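Local coordinates for protein pseudoaglycone deacetylase Dbv21 (Actinoplanes teichomyceticus, PDB 3DFI) that probably removes an acetyl group from the pseudoaglycone precursor of the lipoglycopeptide antibiotic A40926, as a zinc-containing deacetylase of the PIG-L family, at residues Leu22-Gln33 with Ser209-Lys219; Val130-Ile141 with Asp166-Ile177. All coordinates share one frame; numbering follows the deposited sequence.

Interaction 1. Residues Leu22-Gln33 with Ser209-Lys219; sequences LSVGASLAQAEQ and SFVDEEARTRK
Helix 22-33 and residues 213-219, the first turns of helix 213-223, cross with their N-to-C directions 132° apart and their axes 7.8 Å from each other at closest approach, and A26 faces K219 where the backbones come nearest. Small residues make this closeness possible: A26 and A29 meet A215, and G25 lets the K219 chain lie close. A215 enters as a knob into a hole bounded by A26, A29, Q30 and Q33, with its CB 3.5 Å from A26 O. V211 adds an apolar touch beside it, V211 CG2 lying 3.8 Å from A26 CB. K219 runs alongside G25 and A26. Its CG is anti to the backbone N (chi1 179°) and the rest of the chain is extended, which carries NZ to L22 O at 3.0 Å; the ammonium comes from above the carbonyl plane, 51° out of it. Helix 22-33 is kinked here, A26 N making no bond to the preceding turn. E259, on strand 258-266, fills that gap: it accepts from A26 N, bridges to K219 NZ and bonds S27 OG. The contact thus sets the helix that follows the first strand of this Rossmann-like PIG-L sheet against the end of edge strand 201-210, where S209 OG donates to S27 OG at 2.6 Å. Between that strand and helix 213-223, D212 is the N-cap residue, its OD2 accepting from A215 N at 3.0 Å, nearly along the C-O axis. At the far end, R218 NH2 forms a salt bridge with E32 OE2 (3.2 Å); NH2 comes from above the carboxylate plane, and OE2 lies slightly off the guanidinium plane, while R218 NH1 bonds Q85 O on helix 71-86.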
loop_
_atom_site.group_PDB
_atom_site.type_symbol
_atom_site.label_atom_id
_atom_site.label_comp_id
_atom_site.label_asym_id
_atom_site.label_seq_id
_atom_site.Cartn_x
_atom_site.Cartn_y
_atom_site.Cartn_z
ATOM N N LEU A 22 -4.056 0.336 4.667
ATOM C CA LEU A 22 -3.452 0.397 6.010
ATOM C C LEU A 22 -2.642 1.675 6.222
ATOM O O LEU A 22 -2.586 2.221 7.343
ATOM C CB LEU A 22 -2.512 -0.799 6.227
ATOM C CG LEU A 22 -3.072 -2.186 6.559
ATOM C CD1 LEU A 22 -1.991 -3.255 6.402
ATOM C CD2 LEU A 22 -3.632 -2.184 7.936
ATOM N N SER A 23 -1.987 2.124 5.154
ATOM C CA SER A 23 -1.038 3.242 5.251
ATOM C C SER A 23 -1.612 4.587 4.837
ATOM O O SER A 23 -1.317 5.585 5.478
ATOM C CB SER A 23 0.210 2.974 4.425
ATOM O OG SER A 23 0.767 1.727 4.745
ATOM N N VAL A 24 -2.394 4.625 3.758
ATOM C CA VAL A 24 -2.957 5.897 3.248
ATOM C C VAL A 24 -4.508 5.929 3.138
ATOM O O VAL A 24 -5.089 6.850 2.559
ATOM C CB VAL A 24 -2.214 6.363 1.925
ATOM C CG1 VAL A 24 -2.241 5.299 0.876
ATOM C CG2 VAL A 24 -2.779 7.652 1.396
ATOM N N GLY A 25 -5.164 4.936 3.743
ATOM C CA GLY A 25 -6.603 4.770 3.612
ATOM C C GLY A 25 -7.423 6.001 3.968
ATOM O O GLY A 25 -8.363 6.338 3.250
ATOM N N ALA A 26 -7.088 6.668 5.072
ATOM C CA ALA A 26 -7.798 7.901 5.451
ATOM C C ALA A 26 -7.578 9.085 4.466
ATOM O O ALA A 26 -8.504 9.824 4.157
ATOM C CB ALA A 26 -7.454 8.303 6.893
ATOM N N SER A 27 -6.360 9.253 3.972
ATOM C CA SER A 27 -6.068 10.301 2.971
ATOM C C SER A 27 -6.787 9.984 1.653
ATOM O O SER A 27 -7.262 10.882 0.961
ATOM C CB SER A 27 -4.572 10.405 2.698
ATOM O OG SER A 27 -3.864 10.831 3.847
ATOM N N LEU A 28 -6.894 8.701 1.330
ATOM C CA LEU A 28 -7.624 8.295 0.132
ATOM C C LEU A 28 -9.109 8.588 0.282
ATOM O O LEU A 28 -9.720 9.165 -0.631
ATOM C CB LEU A 28 -7.388 6.816 -0.200
ATOM C CG LEU A 28 -5.954 6.415 -0.586
ATOM C CD1 LEU A 28 -5.885 4.904 -0.907
ATOM C CD2 LEU A 28 -5.432 7.216 -1.736
ATOM N N ALA A 29 -9.674 8.185 1.427
ATOM C CA ALA A 29 -11.060 8.488 1.791
ATOM C C ALA A 29 -11.318 9.989 1.754
ATOM O O ALA A 29 -12.356 10.437 1.244
ATOM C CB ALA A 29 -11.364 7.952 3.162
ATOM N N GLN A 30 -10.390 10.763 2.322
ATOM C CA GLN A 30 -10.518 12.233 2.356
ATOM C C GLN A 30 -10.442 12.834 0.954
ATOM O O GLN A 30 -11.120 13.837 0.666
ATOM C CB GLN A 30 -9.435 12.871 3.230
ATOM C CG GLN A 30 -9.583 14.393 3.400
ATOM C CD GLN A 30 -10.760 14.760 4.288
ATOM O OE1 GLN A 30 -11.699 15.432 3.855
ATOM N NE2 GLN A 30 -10.723 14.306 5.536
ATOM N N ALA A 31 -9.607 12.246 0.093
ATOM C CA ALA A 31 -9.524 12.715 -1.301
ATOM C C ALA A 31 -10.857 12.502 -2.006
ATOM O O ALA A 31 -11.328 13.382 -2.704
ATOM C CB ALA A 31 -8.390 12.025 -2.057
ATOM N N GLU A 32 -11.472 11.337 -1.784
ATOM C CA GLU A 32 -12.772 11.029 -2.376
ATOM C C GLU A 32 -13.900 11.927 -1.824
ATOM O O GLU A 32 -14.749 12.420 -2.584
ATOM C CB GLU A 32 -13.095 9.538 -2.219
ATOM C CG GLU A 32 -14.282 9.061 -3.051
ATOM C CD GLU A 32 -15.586 8.966 -2.249
ATOM O OE1 GLU A 32 -16.544 8.330 -2.753
ATOM O OE2 GLU A 32 -15.662 9.507 -1.120
ATOM N N GLN A 33 -13.884 12.150 -0.509
ATOM C CA GLN A 33 -14.828 13.066 0.144
ATOM C C GLN A 33 -14.673 14.488 -0.390
ATOM O O GLN A 33 -15.653 15.235 -0.457
ATOM C CB GLN A 33 -14.633 13.078 1.660
ATOM C CG GLN A 33 -15.061 11.809 2.381
ATOM C CD GLN A 33 -14.375 11.642 3.730
ATOM O OE1 GLN A 33 -13.989 12.620 4.381
ATOM N NE2 GLN A 33 -14.218 10.395 4.154
ATOM N N SER A 209 -0.519 14.501 6.433
ATOM C CA SER A 209 -1.804 14.737 5.797
ATOM C C SER A 209 -2.909 14.508 6.831
ATOM O O SER A 209 -3.139 13.382 7.293
ATOM C CB SER A 209 -1.953 13.878 4.523
ATOM O OG SER A 209 -3.264 13.308 4.394
ATOM N N PHE A 210 -3.553 15.600 7.227
ATOM C CA PHE A 210 -4.626 15.571 8.211
ATOM C C PHE A 210 -5.955 15.273 7.557
ATOM O O PHE A 210 -6.210 15.706 6.425
ATOM C CB PHE A 210 -4.693 16.904 8.952
ATOM C CG PHE A 210 -3.556 17.113 9.895
ATOM C CD1 PHE A 210 -2.410 17.790 9.486
ATOM C CD2 PHE A 210 -3.620 16.621 11.197
ATOM C CE1 PHE A 210 -1.345 17.981 10.367
ATOM C CE2 PHE A 210 -2.560 16.803 12.079
ATOM C CZ PHE A 210 -1.419 17.486 11.655
ATOM N N VAL A 211 -6.788 14.521 8.271
ATOM C CA VAL A 211 -8.096 14.113 7.771
ATOM C C VAL A 211 -9.166 14.403 8.829
ATOM O O VAL A 211 -8.849 14.606 10.006
ATOM C CB VAL A 211 -8.128 12.601 7.342
ATOM C CG1 VAL A 211 -6.998 12.271 6.335
ATOM C CG2 VAL A 211 -8.071 11.670 8.556
ATOM N N ASP A 212 -10.426 14.439 8.405
ATOM C CA ASP A 212 -11.530 14.674 9.326
ATOM C C ASP A 212 -11.982 13.349 9.967
ATOM O O ASP A 212 -11.483 12.276 9.593
ATOM C CB ASP A 212 -12.676 15.433 8.633
ATOM C CG ASP A 212 -13.355 14.636 7.512
ATOM O OD1 ASP A 212 -14.101 15.260 6.730
ATOM O OD2 ASP A 212 -13.171 13.411 7.396
ATOM N N GLU A 213 -12.896 13.402 10.934
ATOM C CA GLU A 213 -13.259 12.173 11.644
ATOM C C GLU A 213 -13.894 11.099 10.766
ATOM O O GLU A 213 -13.665 9.917 10.987
ATOM C CB GLU A 213 -14.077 12.426 12.923
ATOM C CG GLU A 213 -14.931 13.673 12.939
ATOM C CD GLU A 213 -15.128 14.218 14.346
ATOM O OE1 GLU A 213 -14.956 15.448 14.547
ATOM O OE2 GLU A 213 -15.443 13.421 15.259
ATOM N N GLU A 214 -14.657 11.486 9.751
ATOM C CA GLU A 214 -15.272 10.476 8.903
ATOM C C GLU A 214 -14.249 9.735 8.028
ATOM O O GLU A 214 -14.411 8.532 7.786
ATOM C CB GLU A 214 -16.450 11.035 8.091
ATOM C CG GLU A 214 -16.207 11.222 6.603
ATOM C CD GLU A 214 -17.466 11.018 5.767
ATOM O OE1 GLU A 214 -18.025 12.023 5.265
ATOM O OE2 GLU A 214 -17.898 9.857 5.614
ATOM N N ALA A 215 -13.195 10.430 7.583
ATOM C CA ALA A 215 -12.152 9.783 6.789
ATOM C C ALA A 215 -11.430 8.711 7.613
ATOM O O ALA A 215 -11.149 7.625 7.106
ATOM C CB ALA A 215 -11.166 10.803 6.231
ATOM N N ARG A 216 -11.167 9.011 8.892
ATOM C CA ARG A 216 -10.537 8.045 9.805
ATOM C C ARG A 216 -11.472 6.867 10.095
ATOM O O ARG A 216 -11.042 5.714 10.111
ATOM C CB ARG A 216 -10.112 8.736 11.106
ATOM C CG ARG A 216 -9.709 7.809 12.249
ATOM C CD ARG A 216 -9.902 8.530 13.570
ATOM N NE ARG A 216 -9.908 7.664 14.751
ATOM C CZ ARG A 216 -10.877 6.814 15.094
ATOM N NH1 ARG A 216 -10.751 6.108 16.210
ATOM N NH2 ARG A 216 -11.957 6.641 14.332
ATOM N N THR A 217 -12.745 7.173 10.334
ATOM C CA THR A 217 -13.779 6.150 10.531
ATOM C C THR A 217 -13.869 5.242 9.294
ATOM O O THR A 217 -13.888 4.005 9.415
ATOM C CB THR A 217 -15.138 6.802 10.932
ATOM O OG1 THR A 217 -15.011 7.360 12.243
ATOM C CG2 THR A 217 -16.282 5.797 10.963
ATOM N N ARG A 218 -13.879 5.843 8.108
ATOM C CA ARG A 218 -13.909 5.050 6.879
ATOM C C ARG A 218 -12.656 4.188 6.685
ATOM O O ARG A 218 -12.761 3.046 6.229
ATOM C CB ARG A 218 -14.156 5.924 5.659
ATOM C CG ARG A 218 -15.564 6.517 5.631
ATOM C CD ARG A 218 -15.664 7.509 4.488
ATOM N NE ARG A 218 -15.867 6.808 3.226
ATOM C CZ ARG A 218 -15.652 7.316 2.027
ATOM N NH1 ARG A 218 -15.894 6.575 0.965
ATOM N NH2 ARG A 218 -15.188 8.550 1.888
ATOM N N LYS A 219 -11.483 4.723 7.036
ATOM C CA LYS A 219 -10.243 3.923 6.986
ATOM C C LYS A 219 -10.355 2.651 7.867
ATOM O O LYS A 219 -10.056 1.550 7.409
ATOM C CB LYS A 219 -9.048 4.753 7.449
ATOM C CG LYS A 219 -7.735 3.980 7.444
ATOM C CD LYS A 219 -6.578 4.738 8.120
ATOM C CE LYS A 219 -5.292 3.933 7.974
ATOM N NZ LYS A 219 -4.030 4.714 8.197
#

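Interaction 2. Residues Val130-Ile141 with Asp166-Ile177; sequences VAAIREDIESMI and DATLLAARERGI
R134, a long charged residue, packs here as a knob, among A167, L170, A171 and E174. With CG anti to the backbone N (chi1 177°) and the chain straight as far as NE, its CD runs across L170 CB at 3.6 Å, and L170 CB also covers one guanidinium face. The guanidinium edge is directed at E138, one turn on in the same helix: R134 NE gives a nearly straight bond to E138 OE2 (2.8 Å), and NH1 reaches the same oxygen on its syn lone pair. E174 OE2 adds only a long salt bridge to R134 NH1, at 3.6 Å. The two carboxylates would probably repel less with the arginine's charge beside them. Helices 126-144 and 159-174 lie before and after strand 148-152 in an alpha-beta-alpha succession of the Rossmann-like sheet, with segment axes 8.2 Å apart and inclined by 44°. On the side nearer the sheet, A167 and A171 are knobs too. A167 CB presses tightly on I133 CG2 (3.4 Å), and A171 CB meets I137 CG2 at 3.6 Å. Near G176, whose positive phi belongs to a Schellman motif, I141 CG2 touches R175 CD. I141 CG2 also lies 3.8 Å from I177 CG1.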
loop_
_atom_site.group_PDB
_atom_site.type_symbol
_atom_site.label_atom_id
_atom_site.label_comp_id
_atom_site.label_asym_id
_atom_site.label_seq_id
_atom_site.Cartn_x
_atom_site.Cartn_y
_atom_site.Cartn_z
ATOM N N VAL A 130 11.689 -5.866 -11.106
ATOM C CA VAL A 130 11.471 -4.415 -11.111
ATOM C C VAL A 130 11.080 -3.895 -12.498
ATOM O O VAL A 130 10.150 -3.101 -12.629
ATOM C CB VAL A 130 12.701 -3.628 -10.570
ATOM C CG1 VAL A 130 12.514 -2.104 -10.745
ATOM C CG2 VAL A 130 12.939 -3.960 -9.099
ATOM N N ALA A 131 11.784 -4.360 -13.526
ATOM C CA ALA A 131 11.551 -3.899 -14.898
ATOM C C ALA A 131 10.168 -4.352 -15.396
ATOM O O ALA A 131 9.454 -3.578 -16.048
ATOM C CB ALA A 131 12.665 -4.380 -15.821
ATOM N N ALA A 132 9.791 -5.588 -15.050
ATOM C CA ALA A 132 8.472 -6.132 -15.380
ATOM C C ALA A 132 7.361 -5.365 -14.673
ATOM O O ALA A 132 6.328 -5.051 -15.280
ATOM C CB ALA A 132 8.384 -7.636 -15.012
ATOM N N ILE A 133 7.561 -5.091 -13.387
ATOM C CA ILE A 133 6.606 -4.321 -12.625
ATOM C C ILE A 133 6.479 -2.904 -13.186
ATOM O O ILE A 133 5.373 -2.413 -13.382
ATOM C CB ILE A 133 6.987 -4.251 -11.114
ATOM C CG1 ILE A 133 6.921 -5.634 -10.463
ATOM C CG2 ILE A 133 6.087 -3.255 -10.372
ATOM C CD1 ILE A 133 7.449 -5.627 -9.030
ATOM N N ARG A 134 7.616 -2.256 -13.448
ATOM C CA ARG A 134 7.637 -0.910 -14.039
ATOM C C ARG A 134 6.779 -0.782 -15.332
ATOM O O ARG A 134 6.039 0.198 -15.495
ATOM C CB ARG A 134 9.086 -0.475 -14.311
ATOM C CG ARG A 134 9.209 0.887 -15.006
ATOM C CD ARG A 134 10.616 1.143 -15.562
ATOM N NE ARG A 134 10.628 2.305 -16.439
ATOM C CZ ARG A 134 11.722 2.924 -16.905
ATOM N NH1 ARG A 134 11.584 3.966 -17.712
ATOM N NH2 ARG A 134 12.949 2.527 -16.563
ATOM N N GLU A 135 6.903 -1.749 -16.243
ATOM C CA GLU A 135 6.130 -1.755 -17.512
ATOM C C GLU A 135 4.627 -1.701 -17.230
ATOM O O GLU A 135 3.904 -0.906 -17.814
ATOM C CB GLU A 135 6.377 -3.047 -18.279
ATOM C CG GLU A 135 7.432 -3.057 -19.299
ATOM C CD GLU A 135 7.324 -4.306 -20.169
ATOM O OE1 GLU A 135 7.158 -4.174 -21.413
ATOM O OE2 GLU A 135 7.379 -5.424 -19.602
ATOM N N ASP A 136 4.174 -2.572 -16.337
ATOM C CA ASP A 136 2.775 -2.628 -15.910
ATOM C C ASP A 136 2.291 -1.358 -15.206
ATOM O O ASP A 136 1.139 -0.956 -15.386
ATOM C CB ASP A 136 2.544 -3.845 -15.007
ATOM C CG ASP A 136 2.562 -5.149 -15.763
ATOM O OD1 ASP A 136 3.038 -5.218 -16.936
ATOM O OD2 ASP A 136 2.065 -6.135 -15.187
ATOM N N ILE A 137 3.152 -0.748 -14.391
ATOM C CA ILE A 137 2.830 0.542 -13.773
ATOM C C ILE A 137 2.754 1.671 -14.817
ATOM O O ILE A 137 1.864 2.509 -14.749
ATOM C CB ILE A 137 3.821 0.925 -12.615
ATOM C CG1 ILE A 137 3.656 -0.041 -11.431
ATOM C CG2 ILE A 137 3.524 2.327 -12.063
ATOM C CD1 ILE A 137 4.802 0.076 -10.458
ATOM N N GLU A 138 3.670 1.692 -15.787
ATOM C CA GLU A 138 3.546 2.637 -16.892
ATOM C C GLU A 138 2.215 2.443 -17.627
ATOM O O GLU A 138 1.526 3.415 -17.924
ATOM C CB GLU A 138 4.756 2.576 -17.852
ATOM C CG GLU A 138 6.050 3.056 -17.137
ATOM C CD GLU A 138 7.260 3.248 -18.023
ATOM O OE1 GLU A 138 7.148 3.057 -19.246
ATOM O OE2 GLU A 138 8.337 3.616 -17.486
ATOM N N SER A 139 1.853 1.197 -17.916
ATOM C CA SER A 139 0.583 0.897 -18.593
ATOM C C SER A 139 -0.595 1.401 -17.750
ATOM O O SER A 139 -1.528 1.996 -18.283
ATOM C CB SER A 139 0.440 -0.609 -18.840
ATOM O OG SER A 139 1.448 -1.064 -19.710
ATOM N N MET A 140 -0.529 1.190 -16.437
ATOM C CA MET A 140 -1.559 1.694 -15.525
ATOM C C MET A 140 -1.661 3.245 -15.486
ATOM O O MET A 140 -2.766 3.801 -15.498
ATOM C CB MET A 140 -1.397 1.086 -14.120
ATOM C CG MET A 140 -2.655 1.142 -13.253
ATOM S SD MET A 140 -3.973 -0.015 -13.796
ATOM C CE MET A 140 -4.940 0.903 -14.943
ATOM N N ILE A 141 -0.518 3.931 -15.481
ATOM C CA ILE A 141 -0.491 5.405 -15.554
ATOM C C ILE A 141 -1.121 5.945 -16.845
ATOM O O ILE A 141 -1.943 6.857 -16.804
ATOM C CB ILE A 141 0.941 5.948 -15.388
ATOM C CG1 ILE A 141 1.452 5.637 -13.968
ATOM C CG2 ILE A 141 1.012 7.462 -15.758
ATOM C CD1 ILE A 141 2.913 5.954 -13.741
ATOM N N ASP A 166 10.619 0.908 -6.103
ATOM C CA ASP A 166 11.659 1.181 -7.088
ATOM C C ASP A 166 11.080 1.258 -8.510
ATOM O O ASP A 166 11.429 2.155 -9.302
ATOM C CB ASP A 166 12.787 0.143 -6.982
ATOM C CG ASP A 166 13.651 0.327 -5.702
ATOM O OD1 ASP A 166 13.321 1.181 -4.837
ATOM O OD2 ASP A 166 14.685 -0.370 -5.573
ATOM N N ALA A 167 10.180 0.318 -8.811
ATOM C CA ALA A 167 9.504 0.289 -10.108
ATOM C C ALA A 167 8.608 1.518 -10.301
ATOM O O ALA A 167 8.575 2.077 -11.392
ATOM C CB ALA A 167 8.676 -1.012 -10.263
ATOM N N THR A 168 7.916 1.934 -9.227
ATOM C CA THR A 168 7.026 3.092 -9.269
ATOM C C THR A 168 7.820 4.389 -9.482
ATOM O O THR A 168 7.418 5.250 -10.276
ATOM C CB THR A 168 6.123 3.212 -8.008
ATOM O OG1 THR A 168 5.409 1.988 -7.774
ATOM C CG2 THR A 168 5.122 4.380 -8.179
ATOM N N LEU A 169 8.974 4.509 -8.833
ATOM C CA LEU A 169 9.833 5.699 -9.039
ATOM C C LEU A 169 10.264 5.882 -10.495
ATOM O O LEU A 169 10.227 6.990 -11.035
ATOM C CB LEU A 169 11.064 5.652 -8.128
ATOM C CG LEU A 169 10.777 5.894 -6.634
ATOM C CD1 LEU A 169 11.865 5.265 -5.767
ATOM C CD2 LEU A 169 10.667 7.411 -6.348
ATOM N N LEU A 170 10.686 4.792 -11.121
ATOM C CA LEU A 170 11.027 4.789 -12.553
ATOM C C LEU A 170 9.832 5.112 -13.478
ATOM O O LEU A 170 9.955 5.876 -14.447
ATOM C CB LEU A 170 11.633 3.425 -12.931
ATOM C CG LEU A 170 13.062 3.149 -12.453
ATOM C CD1 LEU A 170 13.372 1.659 -12.533
ATOM C CD2 LEU A 170 14.093 3.971 -13.239
ATOM N N ALA A 171 8.684 4.510 -13.180
ATOM C CA ALA A 171 7.501 4.660 -14.027
ATOM C C ALA A 171 6.912 6.076 -13.967
ATOM O O ALA A 171 6.602 6.654 -15.008
ATOM C CB ALA A 171 6.435 3.592 -13.686
ATOM N N ALA A 172 6.744 6.618 -12.756
ATOM C CA ALA A 172 6.230 7.989 -12.567
ATOM C C ALA A 172 7.167 9.072 -13.135
ATOM O O ALA A 172 6.710 10.098 -13.644
ATOM C CB ALA A 172 5.913 8.266 -11.073
ATOM N N ARG A 173 8.474 8.841 -13.039
ATOM C CA ARG A 173 9.476 9.752 -13.599
ATOM C C ARG A 173 9.459 9.721 -15.121
ATOM O O ARG A 173 9.609 10.763 -15.776
ATOM C CB ARG A 173 10.879 9.419 -13.066
ATOM C CG ARG A 173 12.001 10.382 -13.515
ATOM C CD ARG A 173 13.393 9.936 -13.031
ATOM N NE ARG A 173 13.432 9.757 -11.569
ATOM C CZ ARG A 173 13.759 8.615 -10.964
ATOM N NH1 ARG A 173 14.126 7.560 -11.692
ATOM N NH2 ARG A 173 13.717 8.520 -9.635
ATOM N N GLU A 174 9.292 8.527 -15.687
ATOM C CA GLU A 174 9.217 8.368 -17.139
ATOM C C GLU A 174 8.008 9.135 -17.653
ATOM O O GLU A 174 8.095 9.824 -18.673
ATOM C CB GLU A 174 9.106 6.880 -17.528
ATOM C CG GLU A 174 9.022 6.589 -19.060
ATOM C CD GLU A 174 10.291 6.959 -19.835
ATOM O OE1 GLU A 174 10.254 6.954 -21.085
ATOM O OE2 GLU A 174 11.325 7.269 -19.206
ATOM N N ARG A 175 6.889 9.010 -16.935
ATOM C CA ARG A 175 5.632 9.633 -17.347
ATOM C C ARG A 175 5.387 11.051 -16.808
ATOM O O ARG A 175 4.337 11.637 -17.060
ATOM C CB ARG A 175 4.461 8.673 -17.107
ATOM C CG ARG A 175 4.445 7.585 -18.210
ATOM C CD ARG A 175 3.100 6.953 -18.446
ATOM N NE ARG A 175 2.354 7.566 -19.531
ATOM C CZ ARG A 175 2.329 7.092 -20.771
ATOM N NH1 ARG A 175 1.600 7.702 -21.691
ATOM N NH2 ARG A 175 3.028 6.004 -21.092
ATOM N N GLY A 176 6.376 11.598 -16.100
ATOM C CA GLY A 176 6.297 12.944 -15.514
ATOM C C GLY A 176 5.096 13.181 -14.599
ATOM O O GLY A 176 4.452 14.241 -14.664
ATOM N N ILE A 177 4.793 12.206 -13.736
ATOM C CA ILE A 177 3.729 12.373 -12.769
ATOM C C ILE A 177 4.335 12.624 -11.382
ATOM O O ILE A 177 5.224 11.873 -10.952
ATOM C CB ILE A 177 2.814 11.094 -12.653
ATOM C CG1 ILE A 177 2.408 10.504 -14.022
ATOM C CG2 ILE A 177 1.645 11.344 -11.668
ATOM C CD1 ILE A 177 1.722 11.461 -15.030
#

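In the fold
Interactions 1 and 2 lie on opposite faces of the mixed sheet, their centres 25 Å apart and their nearest atoms about 12 Å apart. Helix 19-33 covers strands 37-42 and 179-182 on one face, through contacts with V38 and W182; on the other, helices 126-144 and 159-174 cover strand 9-14, and the second of these helices also reaches L179. Along the chain, both segments of interaction 2 fall between the two segments of interaction 1, which brings the late segment 209-219 back to the first helix. The zinc ligand D19 opens helix 19-33 and H161 lies in the first turn of helix 159-174, so each contact packs a helix that carries part of the metal site.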